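PDB 6FRL: tryptophan halogenase superfamily from Brevundimonas sp. BAL3, which probably catalyses the flavin-dependent halogenation of an aromatic substrate, with a preference for bromination over chlorination. Local coordinates for residues 9-14 with 370-375; 201-206 with 333-338; 387-392 with 442-447; 393-398 with 419-424. All coordinates share one frame; numbering follows the deposited sequence.

Interaction 1 of 4, residues 9-14 with 370-375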
loop_
_atom_site.group_PDB
_atom_site.type_symbol
_atom_site.label_atom_id
_atom_site.label_comp_id
_atom_site.label_asym_id
_atom_site.label_seq_id
_atom_site.Cartn_x
_atom_site.Cartn_y
_atom_site.Cartn_z
ATOM N N PRO B 9 9.482 -24.098 -21.787
ATOM C CA PRO B 9 10.110 -22.769 -21.843
ATOM C C PRO B 9 10.933 -22.374 -20.577
ATOM O O PRO B 9 11.691 -21.445 -20.633
ATOM C CB PRO B 9 8.931 -21.829 -22.091
ATOM C CG PRO B 9 7.707 -22.601 -21.719
ATOM C CD PRO B 9 8.060 -24.012 -21.412
ATOM N N ARG B 10 10.726 -23.056 -19.452
ATOM C CA ARG B 10 11.615 -23.095 -18.276
ATOM C C ARG B 10 13.049 -22.532 -18.441
ATOM O O ARG B 10 13.809 -22.984 -19.308
ATOM C CB ARG B 10 11.721 -24.576 -17.819
ATOM C CG ARG B 10 12.055 -24.802 -16.357
ATOM C CD ARG B 10 12.301 -26.293 -16.033
ATOM N NE ARG B 10 11.099 -27.138 -16.053
ATOM C CZ ARG B 10 10.083 -27.062 -15.187
ATOM N NH1 ARG B 10 10.077 -26.165 -14.196
ATOM N NH2 ARG B 10 9.043 -27.890 -15.307
ATOM N N ILE B 11 13.415 -21.562 -17.594
ATOM C CA ILE B 11 14.835 -21.134 -17.450
ATOM C C ILE B 11 15.660 -22.325 -16.895
ATOM O O ILE B 11 15.307 -22.915 -15.861
ATOM C CB ILE B 11 15.014 -19.902 -16.489
ATOM C CG1 ILE B 11 14.225 -18.666 -16.960
ATOM C CG2 ILE B 11 16.485 -19.527 -16.321
ATOM C CD1 ILE B 11 14.760 -18.002 -18.206
ATOM N N ARG B 12 16.735 -22.677 -17.583
ATOM C CA ARG B 12 17.600 -23.803 -17.177
ATOM C C ARG B 12 18.880 -23.385 -16.453
ATOM O O ARG B 12 19.534 -24.210 -15.837
ATOM C CB ARG B 12 17.983 -24.632 -18.426
ATOM C CG ARG B 12 16.782 -25.147 -19.229
ATOM C CD ARG B 12 17.152 -25.457 -20.655
ATOM N NE ARG B 12 17.584 -24.270 -21.402
ATOM C CZ ARG B 12 17.999 -24.276 -22.670
ATOM N NH1 ARG B 12 18.023 -25.412 -23.384
ATOM N NH2 ARG B 12 18.383 -23.144 -23.246
ATOM N N SER B 13 19.260 -22.121 -16.562
ATOM C CA SER B 13 20.544 -21.683 -16.068
ATOM C C SER B 13 20.548 -20.170 -15.808
ATOM O O SER B 13 19.843 -19.404 -16.506
ATOM C CB SER B 13 21.635 -22.033 -17.069
ATOM O OG SER B 13 21.384 -21.456 -18.358
ATOM N N VAL B 14 21.333 -19.761 -14.806
ATOM C CA VAL B 14 21.441 -18.365 -14.408
ATOM C C VAL B 14 22.911 -18.042 -14.216
ATOM O O VAL B 14 23.634 -18.764 -13.489
ATOM C CB VAL B 14 20.689 -18.058 -13.098
ATOM C CG1 VAL B 14 20.875 -16.578 -12.697
ATOM C CG2 VAL B 14 19.214 -18.416 -13.239
ATOM N N PRO B 370 11.092 -14.963 -14.765
ATOM C CA PRO B 370 10.580 -15.205 -16.101
ATOM C C PRO B 370 10.776 -16.652 -16.580
ATOM O O PRO B 370 11.416 -17.455 -15.902
ATOM C CB PRO B 370 11.473 -14.282 -16.948
ATOM C CG PRO B 370 12.815 -14.411 -16.289
ATOM C CD PRO B 370 12.516 -14.556 -14.798
ATOM N N ASP B 371 10.203 -16.948 -17.748
ATOM C CA ASP B 371 10.628 -18.048 -18.593
ATOM C C ASP B 371 11.378 -17.507 -19.850
ATOM O O ASP B 371 11.650 -16.288 -19.975
ATOM C CB ASP B 371 9.462 -18.990 -18.931
ATOM C CG ASP B 371 8.454 -18.396 -19.901
ATOM O OD1 ASP B 371 8.743 -17.399 -20.644
ATOM O OD2 ASP B 371 7.342 -18.941 -19.892
ATOM N N ARG B 372 11.740 -18.424 -20.756
ATOM C CA ARG B 372 12.632 -18.120 -21.864
ATOM C C ARG B 372 12.011 -17.299 -22.969
ATOM O O ARG B 372 12.754 -16.835 -23.836
ATOM C CB ARG B 372 13.236 -19.393 -22.431
ATOM C CG ARG B 372 14.261 -20.021 -21.486
ATOM C CD ARG B 372 14.603 -21.433 -21.896
ATOM N NE ARG B 372 15.044 -21.484 -23.269
ATOM C CZ ARG B 372 15.186 -22.600 -23.980
ATOM N NH1 ARG B 372 14.939 -23.783 -23.453
ATOM N NH2 ARG B 372 15.593 -22.532 -25.241
ATOM N N ARG B 373 10.687 -17.131 -22.928
ATOM C CA ARG B 373 9.973 -16.192 -23.798
ATOM C C ARG B 373 10.130 -14.734 -23.378
ATOM O O ARG B 373 9.868 -13.843 -24.189
ATOM C CB ARG B 373 8.461 -16.511 -23.870
ATOM C CG ARG B 373 8.129 -17.908 -24.368
ATOM C CD ARG B 373 6.646 -18.038 -24.724
ATOM N NE ARG B 373 5.712 -17.608 -23.675
ATOM C CZ ARG B 373 5.478 -18.249 -22.520
ATOM N NH1 ARG B 373 6.145 -19.352 -22.196
ATOM N NH2 ARG B 373 4.585 -17.758 -21.656
ATOM N N PHE B 374 10.505 -14.486 -22.115
ATOM C CA PHE B 374 10.740 -13.130 -21.603
ATOM C C PHE B 374 9.614 -12.157 -21.997
ATOM O O PHE B 374 9.832 -11.093 -22.623
ATOM C CB PHE B 374 12.144 -12.640 -22.021
ATOM C CG PHE B 374 13.257 -13.253 -21.220
ATOM C CD1 PHE B 374 13.844 -14.465 -21.622
ATOM C CD2 PHE B 374 13.707 -12.645 -20.038
ATOM C CE1 PHE B 374 14.861 -15.053 -20.873
ATOM C CE2 PHE B 374 14.725 -13.226 -19.280
ATOM C CZ PHE B 374 15.295 -14.446 -19.701
ATOM N N ALA B 375 8.401 -12.548 -21.610
ATOM C CA ALA B 375 7.190 -11.793 -21.894
ATOM C C ALA B 375 7.318 -10.319 -21.482
ATOM O O ALA B 375 7.703 -9.994 -20.350
ATOM C CB ALA B 375 6.025 -12.436 -21.204
HETATM O O HOH W 1 11.491 -20.401 -15.970
#
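Two like-charged guanidinium groups, those of Arg12 and Arg372, lie flat on one another, their centres 3.5 Å apart and their planes only 6° from parallel. Arg372 NH1 sits over the centre of the Arg12 group, and Arg12 NH2 in turn over the centre of the Arg372 group. Such a pair would be expected to repel; Asp218, which forms a salt bridge with Arg12 NE and also touches Arg372, probably offsets much of the charge. Beside the stack the backbones meet through one bond, Arg372 N to Pro9 O at 3.0 Å, with the donor 36° above the carbonyl plane. A water adds a second bridge, accepting from Ile11 N and donating to Pro370 O. Ile11 CG1, anti to the carbonyl carbon (chi1 -59°), lies 3.2 Å from Pro370 O, and CD1 of Ile11 meets Phe374 CZ at 3.9 Å. Arg373 NH1 holds Asp371 OD2 in a salt bridge of 2.6 Å and lies beside CB and CG of Pro9. Arg373 NH2 pairs with Asp462 of the second subunit, at the dimer interface. Asp371 OD1 accepts from Arg373 N, an Asx turn superimposed on the type I beta turn from Asp371 to Phe374. The contact thus fastens the turn before helix 376-402 to the lead-in of strand 13-17, consistent with the opening strand of the Rossmann-type nucleotide-binding fold expected of flavin-dependent halogenases.

Interaction 2 of 4, residues 201-206 with 333-338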
loop_
_atom_site.group_PDB
_atom_site.type_symbol
_atom_site.label_atom_id
_atom_site.label_comp_id
_atom_site.label_asym_id
_atom_site.label_seq_id
_atom_site.Cartn_x
_atom_site.Cartn_y
_atom_site.Cartn_z
ATOM N N ASP B 201 17.626 -12.259 -32.005
ATOM C CA ASP B 201 17.057 -11.506 -30.897
ATOM C C ASP B 201 17.905 -10.359 -30.371
ATOM O O ASP B 201 17.370 -9.432 -29.750
ATOM C CB ASP B 201 16.946 -12.481 -29.722
ATOM C CG ASP B 201 15.788 -13.403 -29.825
ATOM O OD1 ASP B 201 15.138 -13.429 -30.887
ATOM O OD2 ASP B 201 15.543 -14.092 -28.824
ATOM N N GLY B 202 19.227 -10.482 -30.503
ATOM C CA GLY B 202 20.147 -9.655 -29.739
ATOM C C GLY B 202 20.208 -9.952 -28.226
ATOM O O GLY B 202 20.778 -9.163 -27.466
ATOM N N PHE B 203 19.636 -11.083 -27.788
ATOM C CA PHE B 203 19.681 -11.493 -26.380
ATOM C C PHE B 203 21.117 -11.889 -26.063
ATOM O O PHE B 203 21.897 -12.133 -26.985
ATOM C CB PHE B 203 18.728 -12.671 -26.092
ATOM C CG PHE B 203 17.296 -12.263 -25.798
ATOM C CD1 PHE B 203 16.641 -11.266 -26.528
ATOM C CD2 PHE B 203 16.572 -12.932 -24.828
ATOM C CE1 PHE B 203 15.299 -10.944 -26.279
ATOM C CE2 PHE B 203 15.237 -12.610 -24.575
ATOM C CZ PHE B 203 14.598 -11.614 -25.296
ATOM N N VAL B 204 21.485 -11.927 -24.780
ATOM C CA VAL B 204 22.841 -12.351 -24.395
ATOM C C VAL B 204 22.925 -13.892 -24.535
ATOM O O VAL B 204 22.081 -14.604 -23.984
ATOM C CB VAL B 204 23.190 -11.933 -22.956
ATOM C CG1 VAL B 204 24.567 -12.442 -22.565
ATOM C CG2 VAL B 204 23.163 -10.425 -22.812
ATOM N N ARG B 205 23.906 -14.376 -25.316
ATOM C CA ARG B 205 24.142 -15.824 -25.511
ATOM C C ARG B 205 25.122 -16.352 -24.466
ATOM O O ARG B 205 24.859 -17.372 -23.816
ATOM C CB ARG B 205 24.656 -16.130 -26.941
ATOM C CG ARG B 205 24.656 -17.631 -27.341
ATOM C CD ARG B 205 25.258 -17.916 -28.735
ATOM N NE ARG B 205 26.641 -17.423 -28.850
ATOM C CZ ARG B 205 27.729 -17.976 -28.286
ATOM N NH1 ARG B 205 28.917 -17.386 -28.429
ATOM N NH2 ARG B 205 27.639 -19.082 -27.532
ATOM N N ALA B 206 26.247 -15.668 -24.297
ATOM C CA ALA B 206 27.325 -16.204 -23.443
ATOM C C ALA B 206 28.374 -15.186 -23.127
ATOM O O ALA B 206 28.490 -14.185 -23.839
ATOM C CB ALA B 206 27.989 -17.392 -24.118
ATOM N N TRP B 333 15.958 -3.913 -16.304
ATOM C CA TRP B 333 15.848 -5.186 -17.025
ATOM C C TRP B 333 15.652 -4.921 -18.533
ATOM O O TRP B 333 14.682 -4.244 -18.951
ATOM C CB TRP B 333 14.655 -5.976 -16.494
ATOM C CG TRP B 333 14.454 -7.395 -16.964
ATOM C CD1 TRP B 333 14.931 -7.988 -18.100
ATOM C CD2 TRP B 333 13.651 -8.378 -16.325
ATOM N NE1 TRP B 333 14.489 -9.276 -18.206
ATOM C CE2 TRP B 333 13.701 -9.554 -17.129
ATOM C CE3 TRP B 333 12.886 -8.384 -15.160
ATOM C CZ2 TRP B 333 13.015 -10.718 -16.800
ATOM C CZ3 TRP B 333 12.209 -9.542 -14.810
ATOM C CH2 TRP B 333 12.278 -10.704 -15.631
ATOM N N ALA B 334 16.584 -5.446 -19.335
ATOM C CA ALA B 334 16.473 -5.415 -20.789
ATOM C C ALA B 334 16.767 -6.811 -21.343
ATOM O O ALA B 334 17.694 -7.471 -20.909
ATOM C CB ALA B 334 17.449 -4.401 -21.362
ATOM N N LYS B 335 15.976 -7.239 -22.311
ATOM C CA LYS B 335 16.118 -8.556 -22.925
ATOM C C LYS B 335 16.157 -9.670 -21.862
ATOM O O LYS B 335 15.145 -9.891 -21.196
ATOM C CB LYS B 335 17.268 -8.557 -23.940
ATOM C CG LYS B 335 16.927 -7.719 -25.179
ATOM C CD LYS B 335 18.112 -7.395 -26.058
ATOM C CE LYS B 335 17.771 -6.306 -27.083
ATOM N NZ LYS B 335 16.700 -6.786 -28.002
ATOM N N ASN B 336 17.293 -10.344 -21.689
ATOM C CA ASN B 336 17.445 -11.394 -20.664
ATOM C C ASN B 336 18.549 -11.049 -19.667
ATOM O O ASN B 336 19.225 -11.935 -19.119
ATOM C CB ASN B 336 17.696 -12.763 -21.336
ATOM C CG ASN B 336 19.009 -12.836 -22.089
ATOM O OD1 ASN B 336 19.520 -11.834 -22.613
ATOM N ND2 ASN B 336 19.577 -14.034 -22.140
ATOM N N CYS B 337 18.715 -9.749 -19.422
ATOM C CA CYS B 337 19.620 -9.251 -18.410
ATOM C C CYS B 337 18.850 -8.425 -17.392
ATOM O O CYS B 337 18.159 -7.482 -17.768
ATOM C CB CYS B 337 20.674 -8.394 -19.057
ATOM S SG CYS B 337 21.882 -7.810 -17.880
ATOM N N VAL B 338 18.984 -8.781 -16.109
ATOM C CA VAL B 338 18.451 -7.993 -14.981
ATOM C C VAL B 338 19.636 -7.405 -14.281
ATOM O O VAL B 338 20.578 -8.140 -13.973
ATOM C CB VAL B 338 17.719 -8.867 -13.955
ATOM C CG1 VAL B 338 17.118 -8.026 -12.848
ATOM C CG2 VAL B 338 16.636 -9.653 -14.646
#
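A pair of side-chain-to-backbone hydrogen bonds joins two neighbouring sheets here: the amide of Asn336, in the turn between strands 333-334 and 337-339, pairs with the backbone of Val204 at the start of strand 204-209. OD1 accepts from Val204 N at 2.9 Å, the N-H pointing at it at 160°, while ND2 donates to Val204 O at 3.2 Å and lies in the carbonyl plane, on a lone pair. One planar amide therefore serves both the N-H and the C=O of a single residue, much as an adjacent strand would. Asn336 CG stands between the backbone N and the carbonyl carbon (chi1 65°), which sets it 3.8 Å from Val204 N; ND2 has a second acceptor in Asp218 O. The turn belongs to a beta hairpin, closed by paired backbone bonds between Ala334 and Cys337, at one edge of the six-stranded mixed sheet; strand 204-209 is the middle strand of a three-stranded antiparallel sheet. Within the hairpin Trp333 NE1 donates to Lys335 O. Lys335 reaches across to the loop before strand 204-209. Its CB lies over one face of the Phe203 ring, a CH-pi contact 4.0 Å from the centroid, whereas Asp201 OD2, also paired with Arg198, lies over the opposite face. Farther out, Lys335 CD passes Gly202 O at 3.5 Å, and NZ donates to Asp201 O at 3.2 Å, nearly along the C=O axis.

Interaction 3 of 4, residues 387-392 with 442-447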
loop_
_atom_site.group_PDB
_atom_site.type_symbol
_atom_site.label_atom_id
_atom_site.label_comp_id
_atom_site.label_asym_id
_atom_site.label_seq_id
_atom_site.Cartn_x
_atom_site.Cartn_y
_atom_site.Cartn_z
ATOM N N ALA B 387 12.039 1.762 -11.090
ATOM C CA ALA B 387 12.132 3.207 -11.363
ATOM C C ALA B 387 11.428 4.019 -10.257
ATOM O O ALA B 387 12.050 4.911 -9.686
ATOM C CB ALA B 387 11.516 3.559 -12.722
ATOM N N ARG B 388 10.174 3.689 -9.951
ATOM C CA ARG B 388 9.432 4.440 -8.965
ATOM C C ARG B 388 10.117 4.352 -7.609
ATOM O O ARG B 388 10.230 5.365 -6.909
ATOM C CB ARG B 388 7.945 4.002 -8.843
ATOM C CG ARG B 388 7.131 4.008 -10.131
ATOM C CD ARG B 388 6.936 5.383 -10.778
ATOM N NE ARG B 388 8.092 5.932 -11.521
ATOM C CZ ARG B 388 8.466 5.614 -12.788
ATOM N NH1 ARG B 388 7.841 4.700 -13.524
ATOM N NH2 ARG B 388 9.504 6.236 -13.345
ATOM N N GLU B 389 10.594 3.156 -7.253
ATOM C CA GLU B 389 11.251 2.946 -5.947
ATOM C C GLU B 389 12.543 3.812 -5.798
ATOM O O GLU B 389 12.797 4.440 -4.747
ATOM C CB GLU B 389 11.510 1.431 -5.716
ATOM C CG GLU B 389 12.513 1.049 -4.617
ATOM C CD GLU B 389 12.643 -0.454 -4.455
ATOM O OE1 GLU B 389 13.554 -1.024 -5.073
ATOM O OE2 GLU B 389 11.833 -1.089 -3.741
ATOM N N MET B 390 13.331 3.858 -6.862
ATOM C CA MET B 390 14.525 4.706 -6.871
ATOM C C MET B 390 14.153 6.164 -6.678
ATOM O O MET B 390 14.798 6.861 -5.898
ATOM C CB MET B 390 15.351 4.516 -8.171
ATOM C CG MET B 390 16.101 3.177 -8.247
ATOM S SD MET B 390 17.441 3.019 -7.051
ATOM C CE MET B 390 18.632 4.174 -7.739
ATOM N N GLU B 391 13.099 6.612 -7.344
ATOM C CA GLU B 391 12.650 7.996 -7.237
ATOM C C GLU B 391 12.168 8.298 -5.803
ATOM O O GLU B 391 12.446 9.397 -5.256
ATOM C CB GLU B 391 11.523 8.312 -8.263
ATOM C CG GLU B 391 11.950 8.345 -9.748
ATOM C CD GLU B 391 10.768 8.311 -10.710
ATOM O OE1 GLU B 391 9.592 8.141 -10.281
ATOM O OE2 GLU B 391 10.982 8.449 -11.918
ATOM N N ARG B 392 11.443 7.345 -5.201
ATOM C CA ARG B 392 10.978 7.508 -3.819
ATOM C C ARG B 392 12.135 7.591 -2.807
ATOM O O ARG B 392 12.061 8.353 -1.857
ATOM C CB ARG B 392 9.954 6.434 -3.449
ATOM C CG ARG B 392 8.727 6.355 -4.348
ATOM C CD ARG B 392 7.778 7.501 -4.154
ATOM N NE ARG B 392 8.283 8.749 -4.726
ATOM C CZ ARG B 392 8.281 9.056 -6.021
ATOM N NH1 ARG B 392 7.790 8.210 -6.932
ATOM N NH2 ARG B 392 8.790 10.229 -6.407
ATOM N N TRP B 442 5.585 2.132 -3.661
ATOM C CA TRP B 442 6.995 1.684 -3.646
ATOM C C TRP B 442 7.938 2.506 -2.752
ATOM O O TRP B 442 9.150 2.551 -2.987
ATOM C CB TRP B 442 7.539 1.534 -5.091
ATOM C CG TRP B 442 6.650 0.654 -5.934
ATOM C CD1 TRP B 442 5.890 1.015 -7.020
ATOM C CD2 TRP B 442 6.411 -0.731 -5.720
ATOM N NE1 TRP B 442 5.214 -0.081 -7.507
ATOM C CE2 TRP B 442 5.508 -1.162 -6.721
ATOM C CE3 TRP B 442 6.889 -1.665 -4.776
ATOM C CZ2 TRP B 442 5.053 -2.475 -6.797
ATOM C CZ3 TRP B 442 6.452 -2.987 -4.854
ATOM C CH2 TRP B 442 5.542 -3.381 -5.861
ATOM N N GLU B 443 7.378 3.111 -1.705
ATOM C CA GLU B 443 8.150 3.844 -0.702
ATOM C C GLU B 443 8.953 2.844 0.145
ATOM O O GLU B 443 8.395 1.926 0.722
ATOM C CB GLU B 443 7.218 4.597 0.266
ATOM C CG GLU B 443 6.272 5.637 -0.322
ATOM C CD GLU B 443 6.852 7.044 -0.443
ATOM O OE1 GLU B 443 6.066 7.920 -0.811
ATOM O OE2 GLU B 443 8.053 7.295 -0.187
ATOM N N MET B 444 10.262 3.047 0.238
ATOM C CA MET B 444 11.094 2.285 1.137
ATOM C C MET B 444 10.881 2.797 2.575
ATOM O O MET B 444 10.955 1.993 3.541
ATOM C CB MET B 444 12.532 2.453 0.749
ATOM C CG MET B 444 13.501 1.620 1.583
ATOM S SD MET B 444 15.070 1.436 0.707
ATOM C CE MET B 444 14.590 0.245 -0.558
ATOM N N PHE B 445 10.608 4.114 2.683
ATOM C CA PHE B 445 10.476 4.825 3.934
ATOM C C PHE B 445 9.042 5.189 4.217
ATOM O O PHE B 445 8.401 5.864 3.431
ATOM C CB PHE B 445 11.355 6.078 3.891
ATOM C CG PHE B 445 12.804 5.742 3.802
ATOM C CD1 PHE B 445 13.474 5.289 4.931
ATOM C CD2 PHE B 445 13.450 5.735 2.582
ATOM C CE1 PHE B 445 14.797 4.894 4.856
ATOM C CE2 PHE B 445 14.777 5.373 2.512
ATOM C CZ PHE B 445 15.454 4.943 3.658
ATOM N N HIS B 446 8.556 4.749 5.365
ATOM C CA HIS B 446 7.145 4.867 5.720
ATOM C C HIS B 446 6.904 6.183 6.474
ATOM O O HIS B 446 7.848 6.889 6.786
ATOM C CB HIS B 446 6.725 3.608 6.513
ATOM C CG HIS B 446 6.937 2.321 5.749
ATOM N ND1 HIS B 446 7.913 1.407 6.089
ATOM C CD2 HIS B 446 6.339 1.829 4.631
ATOM C CE1 HIS B 446 7.894 0.402 5.233
ATOM N NE2 HIS B 446 6.958 0.640 4.332
ATOM N N PRO B 447 5.644 6.557 6.727
ATOM C CA PRO B 447 5.369 7.865 7.348
ATOM C C PRO B 447 6.202 8.277 8.599
ATOM O O PRO B 447 6.594 9.456 8.720
ATOM C CB PRO B 447 3.880 7.730 7.695
ATOM C CG PRO B 447 3.348 6.996 6.505
ATOM C CD PRO B 447 4.385 5.928 6.275
HETATM O O HOH W 2 10.644 6.319 0.131
#
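Arg392, on the long helix 376-402, packs its aliphatic part against the loop 442-447, an instance of a helix flank packed by the connection between helices 422-434 and 447-456. From CB, 4.0 Å from Trp442 O and 3.9 Å from Glu443 OE2, the chain passes to CG, still near that carbonyl at 4.1 Å. The bend at chi2 (-72°) sets CD 3.8 Å from Glu443 OE1, and a second bend at chi3 places NE, which stays 4.6 Å from Glu443 OE1, too far for a salt bridge. The guanidinium turns to other acceptors: NH2 pairs with Asp395, and NH1 makes a long contact with Glu391. Glu443 OE1 is instead paired with Lys427. One turn earlier, Glu389 sets its CB 4.0 Å from Trp442 CB, and its extended chain carries the carboxylate to Thr360 and Arg364, with CD still near Met444 CE. Arg388 brings CB toward Trp442 CD1, while its NE and NH2 grip Glu391 side-on, one nitrogen to each oxygen, and NH1 pairs with Asp384. Water completes the link: a single molecule donates to Glu443 OE2 at 2.8 Å and, weakly, to Arg392 O, and accepts, weakly, from Phe445 N.

Interaction 4 of 4, residues 393-398 with 419-424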
loop_
_atom_site.group_PDB
_atom_site.type_symbol
_atom_site.label_atom_id
_atom_site.label_comp_id
_atom_site.label_asym_id
_atom_site.label_seq_id
_atom_site.Cartn_x
_atom_site.Cartn_y
_atom_site.Cartn_z
ATOM N N VAL B 393 13.240 6.897 -3.056
ATOM C CA VAL B 393 14.435 7.019 -2.181
ATOM C C VAL B 393 15.192 8.328 -2.438
ATOM O O VAL B 393 15.649 9.002 -1.492
ATOM C CB VAL B 393 15.390 5.811 -2.334
ATOM C CG1 VAL B 393 16.684 5.990 -1.528
ATOM C CG2 VAL B 393 14.680 4.519 -1.917
ATOM N N ARG B 394 15.362 8.661 -3.706
ATOM C CA ARG B 394 15.903 9.982 -4.075
ATOM C C ARG B 394 15.233 11.163 -3.328
ATOM O O ARG B 394 15.913 11.970 -2.685
ATOM C CB ARG B 394 15.780 10.173 -5.585
ATOM C CG ARG B 394 16.305 11.488 -6.145
ATOM C CD ARG B 394 15.656 11.756 -7.479
ATOM N NE ARG B 394 14.196 11.856 -7.381
ATOM C CZ ARG B 394 13.373 11.925 -8.427
ATOM N NH1 ARG B 394 13.867 11.910 -9.661
ATOM N NH2 ARG B 394 12.052 12.008 -8.235
ATOM N N ASP B 395 13.906 11.232 -3.415
ATOM C CA ASP B 395 13.116 12.282 -2.757
ATOM C C ASP B 395 13.323 12.328 -1.249
ATOM O O ASP B 395 13.461 13.407 -0.692
ATOM C CB ASP B 395 11.620 12.116 -3.068
ATOM C CG ASP B 395 11.286 12.440 -4.514
ATOM O OD1 ASP B 395 12.208 12.743 -5.309
ATOM O OD2 ASP B 395 10.094 12.374 -4.854
ATOM N N PHE B 396 13.346 11.177 -0.580
ATOM C CA PHE B 396 13.671 11.175 0.846
ATOM C C PHE B 396 15.054 11.759 1.101
ATOM O O PHE B 396 15.209 12.564 2.024
ATOM C CB PHE B 396 13.547 9.755 1.436
ATOM C CG PHE B 396 13.629 9.693 2.938
ATOM C CD1 PHE B 396 12.720 10.397 3.722
ATOM C CD2 PHE B 396 14.566 8.878 3.572
ATOM C CE1 PHE B 396 12.777 10.321 5.127
ATOM C CE2 PHE B 396 14.624 8.802 4.959
ATOM C CZ PHE B 396 13.723 9.536 5.738
ATOM N N ILE B 397 16.052 11.371 0.284
ATOM C CA ILE B 397 17.424 11.912 0.433
ATOM C C ILE B 397 17.456 13.444 0.201
ATOM O O ILE B 397 18.002 14.189 0.999
ATOM C CB ILE B 397 18.443 11.171 -0.478
ATOM C CG1 ILE B 397 18.631 9.741 0.058
ATOM C CG2 ILE B 397 19.783 11.906 -0.506
ATOM C CD1 ILE B 397 19.268 8.768 -0.901
ATOM N N ILE B 398 16.840 13.893 -0.885
ATOM C CA ILE B 398 16.731 15.317 -1.193
ATOM C C ILE B 398 16.216 16.158 0.003
ATOM O O ILE B 398 16.811 17.201 0.346
ATOM C CB ILE B 398 15.814 15.529 -2.425
ATOM C CG1 ILE B 398 16.546 15.074 -3.685
ATOM C CG2 ILE B 398 15.416 17.008 -2.559
ATOM C CD1 ILE B 398 15.666 14.947 -4.901
ATOM N N PRO B 419 15.630 23.972 -6.501
ATOM C CA PRO B 419 14.386 23.288 -6.861
ATOM C C PRO B 419 14.438 21.766 -6.578
ATOM O O PRO B 419 15.514 21.189 -6.510
ATOM C CB PRO B 419 14.208 23.603 -8.353
ATOM C CG PRO B 419 15.550 23.967 -8.843
ATOM C CD PRO B 419 16.409 24.387 -7.676
ATOM N N VAL B 420 13.266 21.161 -6.368
ATOM C CA VAL B 420 13.147 19.767 -5.992
ATOM C C VAL B 420 12.010 19.170 -6.794
ATOM O O VAL B 420 11.101 19.879 -7.218
ATOM C CB VAL B 420 12.902 19.567 -4.456
ATOM C CG1 VAL B 420 13.900 20.354 -3.622
ATOM C CG2 VAL B 420 11.503 19.959 -4.024
ATOM N N PRO B 421 12.041 17.854 -7.005
ATOM C CA PRO B 421 10.972 17.268 -7.777
ATOM C C PRO B 421 9.584 17.645 -7.245
ATOM O O PRO B 421 9.418 17.852 -6.041
ATOM C CB PRO B 421 11.236 15.761 -7.641
ATOM C CG PRO B 421 12.714 15.672 -7.429
ATOM C CD PRO B 421 13.034 16.856 -6.569
ATOM N N GLU B 422 8.618 17.745 -8.159
ATOM C CA GLU B 422 7.203 17.976 -7.842
ATOM C C GLU B 422 6.619 16.963 -6.852
ATOM O O GLU B 422 5.789 17.326 -6.015
ATOM C CB GLU B 422 6.347 18.030 -9.136
ATOM C CG GLU B 422 4.867 17.635 -8.963
ATOM C CD GLU B 422 3.910 18.341 -9.936
ATOM O OE1 GLU B 422 4.261 18.510 -11.138
ATOM O OE2 GLU B 422 2.801 18.731 -9.475
ATOM N N THR B 423 7.012 15.703 -6.960
ATOM C CA THR B 423 6.581 14.665 -5.988
ATOM C C THR B 423 6.906 15.041 -4.514
ATOM O O THR B 423 6.076 14.831 -3.620
ATOM C CB THR B 423 7.229 13.312 -6.321
ATOM O OG1 THR B 423 8.585 13.532 -6.672
ATOM C CG2 THR B 423 6.535 12.660 -7.500
ATOM N N LEU B 424 8.086 15.629 -4.302
ATOM C CA LEU B 424 8.515 16.128 -3.009
ATOM C C LEU B 424 7.876 17.466 -2.614
ATOM O O LEU B 424 7.643 17.708 -1.408
ATOM C CB LEU B 424 10.038 16.269 -2.971
ATOM C CG LEU B 424 10.637 16.678 -1.622
ATOM C CD1 LEU B 424 10.233 15.688 -0.515
ATOM C CD2 LEU B 424 12.147 16.749 -1.760
#
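The backbone of helix 376-402 runs past the start of helix 422-434, with CA atoms closest at Asp395 and Leu424, 6.0 Å apart, and wider, at 7.5 Å, between Ile398 and Val420. Each oxygen of the Asp395 carboxylate has its own set of donors. OD2 takes the hydroxyl of Thr423 on its syn side at 2.6 Å; the two side chains cross at about a right angle, and Thr423 OG1 stands between the backbone N and the carbonyl carbon (chi1 42°), which turns it to Asp395. OD1 is gripped by both NE and NH2 of Arg394, each at 3.0 Å and from the same face of the carboxylate. Pro421 CG lies over one face of that guanidinium, offset toward the rim, and also touches Asp395 OD1. With Arg392 close by as well, this buried carboxylate would be expected to keep its charge. One turn on, the chemistry becomes apolar. Ile398 CD1 meets Pro421 CD tip to tip, while its CG2 touches both Leu424 CD2, at 3.4 Å, and Val420 CG1. Pro421 stands at the N-cap position of helix 422-434. Around this helix-helix contact, Arg394 forms a cation-pi contact with Trp242, and Leu424 packs on Leu399 of helix 376-402 and on Trp450 of helix 447-456.

In the fold
The four contacts form two clusters joined by helix 376-402. Interactions 1 and 2 touch through Phe374, which packs on Lys335, Asn336 and Phe203, and both reach the six-stranded sheet; interaction 1 alone continues into the second subunit. Interactions 3 and 4 occupy successive turns of helix 376-402 and touch where Phe445 stacks on Phe396. Their centres lie 10 Å apart, against 37 Å between interactions 1 and 4. The first three are partly buried; only interaction 4 is a buried contact. Chemistry follows place: stacked charges and water at the sheet margin, an amide bonded to a strand backbone, aliphatic packing and one water at the helix flank, and a shared carboxylate beside apolar packing in interaction 4.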